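Local coordinates for nucleocapsid protein (Sin Nombre virus, PDB 2IC6) that probably packages the single-stranded viral RNA genome, and carries an N-terminal antiparallel coiled coil likely to take part in association between subunits, at residues Leu16-Gln19 with Arg20-Thr23; Thr24-Lys27 with Leu28-Ala31; Lys44-Leu47 with Gln48-Ala52; Glu58-Leu61 with Gly62-Arg66. The protein carries 1 engineered substitution. All coordinates share one frame; numbering follows the deposited sequence.

Contact 1: residues Leu16-Gln19 with Arg20-Thr23; sequences LHEQ and RLVT. Engineered in segment 20-23: R20 (natural residue Gln).
R20, an engineered residue where the natural sequence has Gln, lays one terminal nitrogen, NH2, of its guanidinium over one face of the H17 imidazole. NH2 stands 3.0 Å above the ring plane, displaced toward the rim, and comes within 3.1 Å of H17 CE1. The two planes are inclined by 40°, which rules out a flat stack. The bend that carries the guanidinium back over the preceding turn lies at chi3 (-101°), after CG has left anti to the carbonyl carbon. On its way the arm passes L16, whose methyl CD2 is 3.2 Å from the same NH2 and whose CG is 3.6 Å from R20 NE, so NH2 lies close to both the leucine methyl and the imidazole.

The ring is steadied from elsewhere: H17 ND1 is hydrogen-bonded to the carbonyl of N13, one turn back, and the imidazole rests on L57, K60 and L61 of helix 41-74. E18 lies alongside L21, OE2 to CD2 being 4.1 Å, while its OE1 forms a salt bridge with K65. Beneath these groups the main chain is regular, with L21 N bonded to H17 O at 2.8 Å and T23 N to Q19 O at 3.2 Å. H17 and L21, one turn apart and both packed on the partner helix, form an inward-facing stripe of the kind found in an antiparallel coiled coil.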
ATOM      1  N   LEU A  16      -7.065   2.175  -7.635  1.00 13.75           N
ATOM      2  CA  LEU A  16      -6.157   3.281  -7.414  1.00 14.52           C
ATOM      3  C   LEU A  16      -5.214   2.901  -6.308  1.00 13.48           C
ATOM      4  O   LEU A  16      -4.003   3.139  -6.422  1.00 14.73           O
ATOM      5  CB  LEU A  16      -6.930   4.519  -7.081  1.00 15.16           C
ATOM      6  CG  LEU A  16      -6.127   5.762  -6.781  1.00 19.41           C
ATOM      7  CD1 LEU A  16      -5.321   6.088  -7.978  1.00 24.02           C
ATOM      8  CD2 LEU A  16      -7.108   6.845  -6.364  1.00 22.66           C
ATOM      9  N   HIS A  17      -5.746   2.280  -5.246  1.00 11.90           N
ATOM     10  CA  HIS A  17      -4.861   1.891  -4.149  1.00 12.21           C
ATOM     11  C   HIS A  17      -3.916   0.746  -4.514  1.00 10.40           C
ATOM     12  O   HIS A  17      -2.770   0.783  -4.043  1.00 11.16           O
ATOM     13  CB  HIS A  17      -5.680   1.632  -2.905  1.00 12.11           C
ATOM     14  CG  HIS A  17      -6.156   2.892  -2.225  1.00 14.97           C
ATOM     15  ND1 HIS A  17      -7.290   3.564  -2.635  1.00 14.18           N
ATOM     16  CD2 HIS A  17      -5.670   3.587  -1.163  1.00 17.20           C
ATOM     17  CE1 HIS A  17      -7.468   4.616  -1.842  1.00 16.34           C
ATOM     18  NE2 HIS A  17      -6.502   4.654  -0.947  1.00 18.21           N
ATOM     19  N   GLU A  18      -4.376  -0.227  -5.306  1.00 10.45           N
ATOM     20  CA  GLU A  18      -3.498  -1.285  -5.746  1.00 10.94           C
ATOM     21  C   GLU A  18      -2.367  -0.734  -6.602  1.00 10.62           C
ATOM     22  O   GLU A  18      -1.202  -1.163  -6.507  1.00 10.50           O
ATOM     23  CB  GLU A  18      -4.263  -2.296  -6.568  1.00 11.91           C
ATOM     24  CG  GLU A  18      -5.216  -3.103  -5.799  1.00 13.51           C
ATOM     25  CD  GLU A  18      -4.656  -4.189  -4.952  1.00 15.75           C
ATOM     26  OE1 GLU A  18      -5.475  -5.026  -4.456  1.00 21.34           O
ATOM     27  OE2 GLU A  18      -3.411  -4.299  -4.728  1.00 17.03           O
ATOM     28  N   GLN A  19      -2.664   0.234  -7.464  1.00 10.37           N
ATOM     29  CA  GLN A  19      -1.639   0.860  -8.284  1.00 10.12           C
ATOM     30  C   GLN A  19      -0.643   1.600  -7.412  1.00 10.65           C
ATOM     31  O   GLN A  19       0.587   1.487  -7.617  1.00 10.33           O
ATOM     32  CB  GLN A  19      -2.279   1.774  -9.334  1.00 10.44           C
ATOM     33  CG  GLN A  19      -3.119   0.978 -10.322  1.00 10.48           C
ATOM     34  CD  GLN A  19      -3.706   1.825 -11.439  1.00 10.99           C
ATOM     35  OE1 GLN A  19      -3.846   3.034 -11.296  1.00 15.81           O
ATOM     36  NE2 GLN A  19      -4.113   1.196 -12.525  1.00 11.23           N
ATOM     37  N   ARG A  20      -1.136   2.372  -6.425  1.00 10.48           N
ATOM     38  CA  ARG A  20      -0.237   3.089  -5.535  1.00 11.11           C
ATOM     39  C   ARG A  20       0.601   2.088  -4.693  1.00  9.01           C
ATOM     40  O   ARG A  20       1.729   2.364  -4.397  1.00 10.67           O
ATOM     41  CB  ARG A  20      -1.052   3.948  -4.618  1.00 11.07           C
ATOM     42  CG  ARG A  20      -1.618   5.045  -5.230  1.00 18.66           C
ATOM     43  CD  ARG A  20      -2.225   5.995  -4.209  1.00 24.40           C
ATOM     44  NE  ARG A  20      -3.654   5.841  -4.132  1.00 36.97           N
ATOM     45  CZ  ARG A  20      -4.453   6.711  -3.539  1.00 39.53           C
ATOM     46  NH1 ARG A  20      -3.947   7.784  -2.974  1.00 41.93           N
ATOM     47  NH2 ARG A  20      -5.753   6.510  -3.526  1.00 40.30           N
ATOM     48  N   LEU A  21       0.022   0.953  -4.355  1.00  9.45           N
ATOM     49  CA  LEU A  21       0.773  -0.064  -3.624  1.00  9.33           C
ATOM     50  C   LEU A  21       1.958  -0.545  -4.466  1.00  8.65           C
ATOM     51  O   LEU A  21       3.053  -0.732  -3.950  1.00  9.01           O
ATOM     52  CB  LEU A  21      -0.127  -1.177  -3.190  1.00  9.69           C
ATOM     53  CG  LEU A  21       0.529  -2.284  -2.370  1.00 10.02           C
ATOM     54  CD1 LEU A  21       1.226  -1.758  -1.118  1.00 11.06           C
ATOM     55  CD2 LEU A  21      -0.479  -3.388  -2.030  1.00 11.38           C
ATOM     56  N   VAL A  22       1.751  -0.789  -5.751  1.00  8.87           N
ATOM     57  CA  VAL A  22       2.864  -1.232  -6.608  1.00  8.88           C
ATOM     58  C   VAL A  22       3.980  -0.176  -6.633  1.00  8.87           C
ATOM     59  O   VAL A  22       5.160  -0.500  -6.479  1.00  8.98           O
ATOM     60  CB  VAL A  22       2.379  -1.541  -8.017  1.00  8.98           C
ATOM     61  CG1 VAL A  22       3.558  -1.704  -9.000  1.00 10.16           C
ATOM     62  CG2 VAL A  22       1.510  -2.801  -7.999  1.00 10.50           C
ATOM     63  N   THR A  23       3.659   1.099  -6.866  1.00  8.89           N
ATOM     64  CA  THR A  23       4.689   2.080  -6.971  1.00  9.44           C
ATOM     65  C   THR A  23       5.363   2.315  -5.624  1.00  8.89           C
ATOM     66  O   THR A  23       6.618   2.454  -5.555  1.00  9.96           O
ATOM     67  CB  THR A  23       4.130   3.362  -7.584  1.00 10.82           C
ATOM     68  OG1 THR A  23       3.125   3.912  -6.857  1.00 14.42           O
ATOM     69  CG2 THR A  23       3.601   3.078  -8.921  1.00 14.24           C
TER

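Contact 2: residues Thr24-Lys27 with Leu28-Ala31; sequences TRQK and LKDA
L28 supplies the tightly packed part of this helical turn, and Q26 with D30 the looser part exposed to solvent. L28 is buried: its CB lies 3.4 Å from R25 O, and with CG anti to the backbone N (chi1 174°) the isopropyl end packs on L47 and R51 of helix 41-74. The guanidinium of R25 only skirts it, NH2 to L28 CD2 being 4.4 Å; the arginine's NH1 forms a salt bridge with E58 of helix 41-74.

On the outer surface, Q26 bends at chi2 (61°), which brings its amide alongside the next turn, and donates from NE2 to D30 OD2 over 3.1 Å. The acceptor lies close to the amide plane of Q26, yet the donor meets the carboxylate oxygen from 43° above the carboxylate plane. The other end of the amide is also engaged: one water gives a hydrogen bond to Q26 OE1 (2.7 Å) and accepts one from K29 NZ (3.0 Å), linking two side chains that cross at about a right angle. Polar i to i+4 and water-mediated i to i+3 pairing outside, with leucine packing inside, is the amphipathic pattern of a helix in a two-helix antiparallel coiled coil.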
ATOM      1  N   THR A  24       4.599   2.333  -4.546  1.00  9.20           N
ATOM      2  CA  THR A  24       5.173   2.505  -3.219  1.00  9.50           C
ATOM      3  C   THR A  24       6.037   1.324  -2.838  1.00  8.60           C
ATOM      4  O   THR A  24       7.093   1.480  -2.205  1.00  9.54           O
ATOM      5  CB  THR A  24       4.123   2.837  -2.182  0.70 10.69           C
ATOM      6  OG1 THR A  24       3.328   3.940  -2.641  0.70 11.83           O
ATOM      7  CG2 THR A  24       4.786   3.371  -0.946  0.70 15.84           C
ATOM      8  N   ARG A  25       5.636   0.117  -3.204  1.00  8.59           N
ATOM      9  CA  ARG A  25       6.460  -1.058  -2.941  1.00  9.18           C
ATOM     10  C   ARG A  25       7.756  -1.009  -3.726  1.00  9.28           C
ATOM     11  O   ARG A  25       8.787  -1.486  -3.218  1.00 10.04           O
ATOM     12  CB  ARG A  25       5.693  -2.364  -3.186  1.00  9.07           C
ATOM     13  CG  ARG A  25       4.898  -2.827  -2.029  1.00 12.18           C
ATOM     14  CD  ARG A  25       4.253  -4.211  -2.185  1.00 14.20           C
ATOM     15  NE  ARG A  25       3.846  -4.821  -0.856  1.00 13.96           N
ATOM     16  CZ  ARG A  25       4.697  -5.291   0.055  1.00 14.57           C
ATOM     17  NH1 ARG A  25       4.270  -5.643   1.216  1.00 16.09           N
ATOM     18  NH2 ARG A  25       6.020  -5.437  -0.209  1.00 16.60           N
ATOM     19  N   GLN A  26       7.769  -0.452  -4.917  1.00  9.15           N
ATOM     20  CA  GLN A  26       9.048  -0.315  -5.638  1.00  9.68           C
ATOM     21  C   GLN A  26       9.970   0.630  -4.885  1.00  9.71           C
ATOM     22  O   GLN A  26      11.159   0.382  -4.737  1.00 10.27           O
ATOM     23  CB  GLN A  26       8.821   0.130  -7.091  1.00 10.22           C
ATOM     24  CG  GLN A  26      10.140   0.230  -7.808  1.00 12.54           C
ATOM     25  CD  GLN A  26      10.883  -1.064  -7.870  1.00 14.77           C
ATOM     26  OE1 GLN A  26      10.325  -2.074  -8.241  1.00 17.75           O
ATOM     27  NE2 GLN A  26      12.149  -1.054  -7.491  1.00 19.96           N
ATOM     28  N   LYS A  27       9.419   1.739  -4.403  1.00  9.20           N
ATOM     29  CA  LYS A  27      10.197   2.675  -3.602  1.00  9.85           C
ATOM     30  C   LYS A  27      10.730   2.007  -2.323  1.00  8.99           C
ATOM     31  O   LYS A  27      11.846   2.259  -1.901  1.00 10.35           O
ATOM     32  CB  LYS A  27       9.341   3.922  -3.290  1.00 10.17           C
ATOM     33  CG  LYS A  27       8.990   4.763  -4.499  1.00 11.51           C
ATOM     34  CD  LYS A  27       7.940   5.787  -4.172  1.00 13.89           C
ATOM     35  CE  LYS A  27       7.622   6.677  -5.294  0.80 18.41           C
ATOM     36  NZ  LYS A  27       8.505   7.852  -5.119  0.80 18.52           N
ATOM     37  N   LEU A  28       9.922   1.134  -1.723  1.00  8.74           N
ATOM     38  CA  LEU A  28      10.390   0.361  -0.591  1.00  8.63           C
ATOM     39  C   LEU A  28      11.541  -0.560  -0.965  1.00  9.11           C
ATOM     40  O   LEU A  28      12.534  -0.621  -0.235  1.00  9.83           O
ATOM     41  CB  LEU A  28       9.209  -0.435   0.004  1.00  9.21           C
ATOM     42  CG  LEU A  28       9.569  -1.411   1.105  1.00  9.76           C
ATOM     43  CD1 LEU A  28      10.235  -0.705   2.270  1.00 10.40           C
ATOM     44  CD2 LEU A  28       8.348  -2.191   1.519  1.00 12.26           C
ATOM     45  N   LYS A  29      11.432  -1.270  -2.084  1.00 10.30           N
ATOM     46  CA  LYS A  29      12.511  -2.171  -2.513  1.00 11.61           C
ATOM     47  C   LYS A  29      13.802  -1.389  -2.682  1.00 13.23           C
ATOM     48  O   LYS A  29      14.866  -1.870  -2.261  1.00 15.31           O
ATOM     49  CB  LYS A  29      12.125  -2.880  -3.814  1.00 12.80           C
ATOM     50  CG  LYS A  29      11.011  -3.868  -3.631  1.00 14.73           C
ATOM     51  CD  LYS A  29      10.567  -4.555  -4.977  1.00 17.55           C
ATOM     52  CE  LYS A  29       9.299  -5.324  -4.859  1.00 19.65           C
ATOM     53  NZ  LYS A  29       9.159  -6.018  -6.150  1.00 22.92           N
ATOM     54  N   ASP A  30      13.732  -0.201  -3.276  1.00 12.43           N
ATOM     55  CA  ASP A  30      14.915   0.626  -3.439  1.00 14.07           C
ATOM     56  C   ASP A  30      15.510   0.958  -2.067  1.00 12.73           C
ATOM     57  O   ASP A  30      16.744   0.927  -1.872  1.00 13.88           O
ATOM     58  CB  ASP A  30      14.519   2.001  -4.098  1.00 17.09           C
ATOM     59  CG  ASP A  30      13.893   2.011  -5.517  1.00 19.89           C
ATOM     60  OD1 ASP A  30      13.263   3.079  -5.938  1.00 24.31           O
ATOM     61  OD2 ASP A  30      14.072   1.087  -6.232  1.00 23.36           O
ATOM     62  N   ALA A  31      14.648   1.376  -1.123  1.00 10.87           N
ATOM     63  CA  ALA A  31      15.144   1.772   0.194  1.00 10.09           C
ATOM     64  C   ALA A  31      15.722   0.561   0.953  1.00 10.79           C
ATOM     65  O   ALA A  31      16.736   0.744   1.679  1.00 11.58           O
ATOM     66  CB  ALA A  31      14.029   2.412   0.991  1.00 10.38           C
TER
HETATM   67  O   HOH W   1       8.231  -3.840  -8.052  1.00 18.43           O

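Contact 3: residues Lys44-Leu47 with Gln48-Ala52; sequences KSTL and QSRRA
Across this turn the main chain keeps regular alpha-helical spacing, with Q48 N bonded to K44 O at 2.9 Å, S49 N to S45 O at 3.0 Å, and R50 N and R51 N likewise bonded to T46 O and L47 O. The turn belongs to the second helix of an antiparallel coiled coil, with L47 facing the first helix most directly.

L47 is buried against L28, E32 and V35 of helix 6-37. Its neighbour one turn on, R51, also touches L28, so the aliphatic stem of the arginine extends the apolar strip along the interface. That stem is extended from CG to NE and starts with CG anti to the carbonyl carbon (chi1 -76°), a course that sends it back over L47; R51 CG passes 3.3 Å from L47 O, and NE reaches 3.6 Å from L47 CD1.

R50 lies at the border of the interface, its stem against K27 and L28, with T46 CG2 only loosely beside R50 CG at 4.4 Å. T46 belongs with S45 and S49 on the outer side, and its OG1 is hydrogen-bonded to the carbonyl of V42, one turn earlier. S49 OG makes a long, weak bond to S45 O at 3.4 Å, one that is not settled, because the same proton has another acceptor within reach. S45 O also takes the S49 amide, with an N-H...O angle of 165°. The guanidinium of R51 is met over one face by carbon: L47 CD2 sits 3.6 Å above its plane, over its centre.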
ATOM      1  N   LYS A  44      18.291   4.283   6.965  1.00 10.70           N
ATOM      2  CA  LYS A  44      17.314   3.627   7.844  1.00 12.23           C
ATOM      3  C   LYS A  44      16.046   4.454   7.983  1.00 11.79           C
ATOM      4  O   LYS A  44      14.957   3.904   8.025  1.00 12.39           O
ATOM      5  CB  LYS A  44      17.960   3.256   9.164  1.00 14.52           C
ATOM      6  CG  LYS A  44      18.981   2.098   8.978  1.00 16.87           C
ATOM      7  CD  LYS A  44      19.580   1.558  10.288  1.00 19.96           C
ATOM      8  CE  LYS A  44      18.634   0.545  11.074  1.00 26.05           C
ATOM      9  NZ  LYS A  44      19.048  -0.174  12.345  1.00 23.55           N
ATOM     10  N   SER A  45      16.182   5.790   8.023  1.00 12.06           N
ATOM     11  CA  SER A  45      15.023   6.617   8.098  1.00 12.63           C
ATOM     12  C   SER A  45      14.184   6.558   6.807  1.00 11.19           C
ATOM     13  O   SER A  45      12.940   6.464   6.856  1.00 11.41           O
ATOM     14  CB  SER A  45      15.425   8.045   8.453  0.60 14.11           C
ATOM     15  OG  SER A  45      14.313   8.897   8.404  0.60 17.60           O
ATOM     16  N   THR A  46      14.814   6.564   5.651  1.00 10.57           N
ATOM     17  CA  THR A  46      14.110   6.449   4.394  1.00  9.95           C
ATOM     18  C   THR A  46      13.317   5.132   4.399  1.00  9.44           C
ATOM     19  O   THR A  46      12.159   5.079   4.019  1.00  9.56           O
ATOM     20  CB  THR A  46      15.109   6.437   3.222  1.00  9.85           C
ATOM     21  OG1 THR A  46      15.910   7.617   3.242  1.00 11.49           O
ATOM     22  CG2 THR A  46      14.402   6.301   1.869  1.00 11.26           C
ATOM     23  N   LEU A  47      13.980   4.074   4.809  1.00  9.66           N
ATOM     24  CA  LEU A  47      13.350   2.760   4.867  1.00  9.67           C
ATOM     25  C   LEU A  47      12.135   2.730   5.822  1.00  9.03           C
ATOM     26  O   LEU A  47      11.073   2.186   5.457  1.00  9.14           O
ATOM     27  CB  LEU A  47      14.383   1.717   5.281  1.00  9.18           C
ATOM     28  CG  LEU A  47      13.891   0.281   5.373  1.00 10.30           C
ATOM     29  CD1 LEU A  47      13.245  -0.189   4.054  1.00 11.64           C
ATOM     30  CD2 LEU A  47      15.029  -0.616   5.863  1.00 13.13           C
ATOM     31  N   GLN A  48      12.290   3.294   6.995  1.00  9.95           N
ATOM     32  CA  GLN A  48      11.195   3.374   7.950  1.00 10.27           C
ATOM     33  C   GLN A  48       9.982   4.032   7.315  1.00  9.44           C
ATOM     34  O   GLN A  48       8.855   3.556   7.467  1.00 10.15           O
ATOM     35  CB  GLN A  48      11.677   4.118   9.146  1.00 12.50           C
ATOM     36  CG  GLN A  48      10.703   4.342  10.288  1.00 14.80           C
ATOM     37  CD  GLN A  48      11.321   5.176  11.459  1.00 16.28           C
ATOM     38  OE1 GLN A  48      12.395   5.835  11.324  1.00 19.77           O
ATOM     39  NE2 GLN A  48      10.584   5.226  12.566  1.00 18.00           N
ATOM     40  N   SER A  49      10.199   5.149   6.624  1.00  9.33           N
ATOM     41  CA  SER A  49       9.116   5.845   5.989  1.00  9.00           C
ATOM     42  C   SER A  49       8.459   5.050   4.865  1.00  8.67           C
ATOM     43  O   SER A  49       7.229   5.015   4.746  1.00  9.54           O
ATOM     44  CB  SER A  49       9.584   7.188   5.460  1.00  9.56           C
ATOM     45  OG  SER A  49       9.963   8.084   6.498  1.00 12.05           O
ATOM     46  N   ARG A  50       9.246   4.441   3.990  1.00  8.17           N
ATOM     47  CA  ARG A  50       8.688   3.669   2.897  1.00  8.28           C
ATOM     48  C   ARG A  50       7.903   2.468   3.440  1.00  8.32           C
ATOM     49  O   ARG A  50       6.884   2.105   2.861  1.00  9.08           O
ATOM     50  CB  ARG A  50       9.778   3.219   1.926  1.00  8.78           C
ATOM     51  CG  ARG A  50      10.476   4.337   1.178  1.00  9.31           C
ATOM     52  CD  ARG A  50       9.519   5.239   0.441  1.00  9.97           C
ATOM     53  NE  ARG A  50      10.244   6.153  -0.448  1.00  9.83           N
ATOM     54  CZ  ARG A  50       9.690   7.163  -1.074  1.00 11.48           C
ATOM     55  NH1 ARG A  50       8.432   7.481  -0.856  1.00 11.23           N
ATOM     56  NH2 ARG A  50      10.388   7.932  -1.884  1.00 12.43           N
ATOM     57  N   ARG A  51       8.399   1.836   4.496  1.00  8.20           N
ATOM     58  CA  ARG A  51       7.680   0.710   5.121  1.00  8.41           C
ATOM     59  C   ARG A  51       6.321   1.159   5.567  1.00  8.44           C
ATOM     60  O   ARG A  51       5.307   0.484   5.367  1.00  8.93           O
ATOM     61  CB  ARG A  51       8.504   0.116   6.258  1.00  8.24           C
ATOM     62  CG  ARG A  51       9.630  -0.724   5.801  1.00  8.17           C
ATOM     63  CD  ARG A  51      10.491  -1.180   6.965  1.00  8.40           C
ATOM     64  NE  ARG A  51      11.470  -2.167   6.486  1.00  9.24           N
ATOM     65  CZ  ARG A  51      12.383  -2.729   7.272  1.00  9.61           C
ATOM     66  NH1 ARG A  51      12.507  -2.323   8.505  1.00 10.82           N
ATOM     67  NH2 ARG A  51      13.147  -3.733   6.793  1.00 11.30           N
ATOM     68  N   ALA A  52       6.246   2.294   6.254  1.00  9.07           N
ATOM     69  CA  ALA A  52       4.971   2.774   6.795  1.00  9.37           C
ATOM     70  C   ALA A  52       4.006   3.086   5.684  1.00  8.73           C
ATOM     71  O   ALA A  52       2.793   2.881   5.806  1.00  9.83           O
ATOM     72  CB  ALA A  52       5.185   4.007   7.742  1.00 10.62           C
TER

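Contact 4: residues Glu58-Leu61 with Gly62-Arg66; sequences ETKL and GELKR
K60 and E63 meet through a water rather than directly. K60 NZ donates to it at 2.9 Å, and the water in turn donates to E63 OE2 at 2.7 Å, whereas the nitrogen and that carboxylate oxygen are themselves 4.7 Å apart. The opposite charges may still attract each other across this gap. The bend in K60 at chi2 (68°) turns the chain toward the following turn, and it also brings CE to 4.0 Å from L64 CG, so the lysine combines a polar end with a methylene that packs on leucine. The carboxylate's other oxygen, E63 OE1, lies 3.6 Å from the methyl CG2 of T59; the threonine hydroxyl is hydrogen-bonded instead to the carbonyl of S55.

Among the main-chain acceptors, K60 O takes the amide of L64 at 3.0 Å with an N-H...O angle of 169°, and E58 O takes that of G62 at 2.9 Å. In the antiparallel coiled coil this turn sets L61 and L64 against helix 6-37: L61 is buried on H17 and L21, and L64 touches I14. Along one edge of that strip salt bridges join the two helices, E58 OE2 with R25 and K65 NZ with E18. K65 reaches its partner as an extended chain, whose CG runs 3.2 Å from L61 O, the carbonyl oxygen that accepts the K65 amide.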
ATOM      1  N   GLU A  58      -1.689  -1.113   2.502  1.00  8.34           N
ATOM      2  CA  GLU A  58      -2.214  -2.445   2.653  1.00  8.85           C
ATOM      3  C   GLU A  58      -3.390  -2.430   3.656  1.00  9.13           C
ATOM      4  O   GLU A  58      -4.424  -3.097   3.423  1.00  9.78           O
ATOM      5  CB  GLU A  58      -1.122  -3.406   3.151  1.00  9.01           C
ATOM      6  CG  GLU A  58      -0.153  -3.757   2.053  1.00 10.33           C
ATOM      7  CD  GLU A  58       1.108  -4.418   2.429  1.00 11.59           C
ATOM      8  OE1 GLU A  58       1.499  -4.329   3.606  1.00 13.76           O
ATOM      9  OE2 GLU A  58       1.733  -4.953   1.492  1.00 15.05           O
ATOM     10  N   THR A  59      -3.299  -1.682   4.739  1.00  8.68           N
ATOM     11  CA  THR A  59      -4.395  -1.574   5.664  1.00 10.22           C
ATOM     12  C   THR A  59      -5.639  -1.029   5.012  1.00  9.07           C
ATOM     13  O   THR A  59      -6.736  -1.563   5.188  1.00 10.45           O
ATOM     14  CB  THR A  59      -3.987  -0.781   6.911  1.00 10.47           C
ATOM     15  OG1 THR A  59      -2.962  -1.495   7.565  1.00 13.66           O
ATOM     16  CG2 THR A  59      -5.153  -0.506   7.838  1.00 12.40           C
ATOM     17  N   LYS A  60      -5.494   0.075   4.313  1.00  9.29           N
ATOM     18  CA  LYS A  60      -6.605   0.672   3.631  1.00 10.11           C
ATOM     19  C   LYS A  60      -7.222  -0.248   2.596  1.00 10.08           C
ATOM     20  O   LYS A  60      -8.445  -0.393   2.541  1.00 10.94           O
ATOM     21  CB  LYS A  60      -6.131   1.969   2.962  1.00 11.55           C
ATOM     22  CG  LYS A  60      -7.197   2.673   2.127  1.00 13.31           C
ATOM     23  CD  LYS A  60      -8.315   3.230   2.910  1.00 15.38           C
ATOM     24  CE  LYS A  60      -9.378   3.853   1.996  1.00 16.98           C
ATOM     25  NZ  LYS A  60     -10.328   4.626   2.799  1.00 20.23           N
ATOM     26  N   LEU A  61      -6.405  -0.959   1.824  1.00  9.79           N
ATOM     27  CA  LEU A  61      -6.907  -1.962   0.906  1.00 10.41           C
ATOM     28  C   LEU A  61      -7.672  -3.063   1.556  1.00 10.13           C
ATOM     29  O   LEU A  61      -8.706  -3.497   1.032  1.00 11.41           O
ATOM     30  CB  LEU A  61      -5.734  -2.543   0.101  1.00 10.53           C
ATOM     31  CG  LEU A  61      -5.341  -1.722  -1.098  1.00 12.17           C
ATOM     32  CD1 LEU A  61      -3.881  -2.062  -1.538  1.00 14.06           C
ATOM     33  CD2 LEU A  61      -6.389  -1.851  -2.221  1.00 15.06           C
ATOM     34  N   GLY A  62      -7.206  -3.525   2.691  1.00 10.53           N
ATOM     35  CA  GLY A  62      -7.942  -4.581   3.369  1.00 11.83           C
ATOM     36  C   GLY A  62      -9.324  -4.123   3.794  1.00 11.79           C
ATOM     37  O   GLY A  62     -10.280  -4.897   3.706  1.00 13.36           O
ATOM     38  N   GLU A  63      -9.428  -2.887   4.262  1.00 11.19           N
ATOM     39  CA  GLU A  63     -10.714  -2.312   4.620  1.00 12.14           C
ATOM     40  C   GLU A  63     -11.627  -2.225   3.404  1.00 11.16           C
ATOM     41  O   GLU A  63     -12.797  -2.649   3.475  1.00 12.37           O
ATOM     42  CB  GLU A  63     -10.542  -0.956   5.234  1.00 12.61           C
ATOM     43  CG  GLU A  63      -9.779  -0.841   6.537  1.00 17.35           C
ATOM     44  CD  GLU A  63      -9.413   0.638   6.900  1.00 19.56           C
ATOM     45  OE1 GLU A  63      -8.502   0.802   7.730  1.00 25.52           O
ATOM     46  OE2 GLU A  63     -10.023   1.612   6.381  1.00 24.04           O
ATOM     47  N   LEU A  64     -11.128  -1.669   2.310  1.00 10.46           N
ATOM     48  CA  LEU A  64     -11.897  -1.526   1.114  1.00 10.35           C
ATOM     49  C   LEU A  64     -12.403  -2.906   0.605  1.00  9.97           C
ATOM     50  O   LEU A  64     -13.561  -3.065   0.220  1.00 11.53           O
ATOM     51  CB  LEU A  64     -11.101  -0.868   0.021  1.00 11.57           C
ATOM     52  CG  LEU A  64     -10.771   0.614   0.194  1.00 11.47           C
ATOM     53  CD1 LEU A  64      -9.721   1.031  -0.845  1.00 13.66           C
ATOM     54  CD2 LEU A  64     -12.059   1.471   0.021  1.00 16.51           C
ATOM     55  N   LYS A  65     -11.523  -3.905   0.614  1.00 10.18           N
ATOM     56  CA  LYS A  65     -11.862  -5.195   0.079  1.00 10.70           C
ATOM     57  C   LYS A  65     -12.913  -5.880   0.954  1.00 10.42           C
ATOM     58  O   LYS A  65     -13.864  -6.513   0.448  1.00 11.39           O
ATOM     59  CB  LYS A  65     -10.614  -6.051  -0.053  1.00 11.77           C
ATOM     60  CG  LYS A  65      -9.688  -5.602  -1.142  1.00 12.13           C
ATOM     61  CD  LYS A  65      -8.394  -6.350  -1.148  1.00 13.58           C
ATOM     62  CE  LYS A  65      -7.535  -5.896  -2.263  1.00 15.92           C
ATOM     63  NZ  LYS A  65      -6.277  -6.610  -2.375  1.00 17.10           N
ATOM     64  N   ARG A  66     -12.777  -5.793   2.268  1.00 10.69           N
ATOM     65  CA  ARG A  66     -13.797  -6.384   3.160  1.00 11.61           C
ATOM     66  C   ARG A  66     -15.127  -5.705   2.958  1.00 10.92           C
ATOM     67  O   ARG A  66     -16.198  -6.355   3.014  1.00 11.91           O
ATOM     68  CB  ARG A  66     -13.313  -6.364   4.600  1.00 12.11           C
ATOM     69  CG  ARG A  66     -12.267  -7.470   4.919  1.00 15.62           C
ATOM     70  CD  ARG A  66     -11.746  -7.408   6.350  1.00 17.20           C
ATOM     71  NE  ARG A  66     -10.824  -8.497   6.708  1.00 19.65           N
ATOM     72  CZ  ARG A  66     -11.186  -9.694   7.198  1.00 20.23           C
ATOM     73  NH1 ARG A  66     -12.467 -10.052   7.440  1.00 19.17           N
ATOM     74  NH2 ARG A  66     -10.208 -10.566   7.450  1.00 21.76           N
TER
HETATM   75  O   HOH W   2     -11.564   2.508   4.398  1.00 28.80           O

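Overall arrangement
The four contacts are single-helix turns that meet across one antiparallel pair, helix 6-37 carrying contacts 1 and 2 and helix 41-74 contacts 3 and 4. Contacts 2 and 3 face each other, their centres about 9 Å apart, with L28 CD1 at 3.5 Å from L47 CD1. Contacts 1 and 4 are paired in the same way, centres about 12 Å apart, where L21 CD2 lies 3.7 Å from L61 CD1 and a salt bridge joins E18 OE1 to K65 NZ at 2.7 Å. A second salt bridge, R25 NH1 to E58 OE2 at 2.6 Å, ties contact 2 to contact 4 although their centres are about 20 Å apart. Contacts 3 and 4 share a helix without touching.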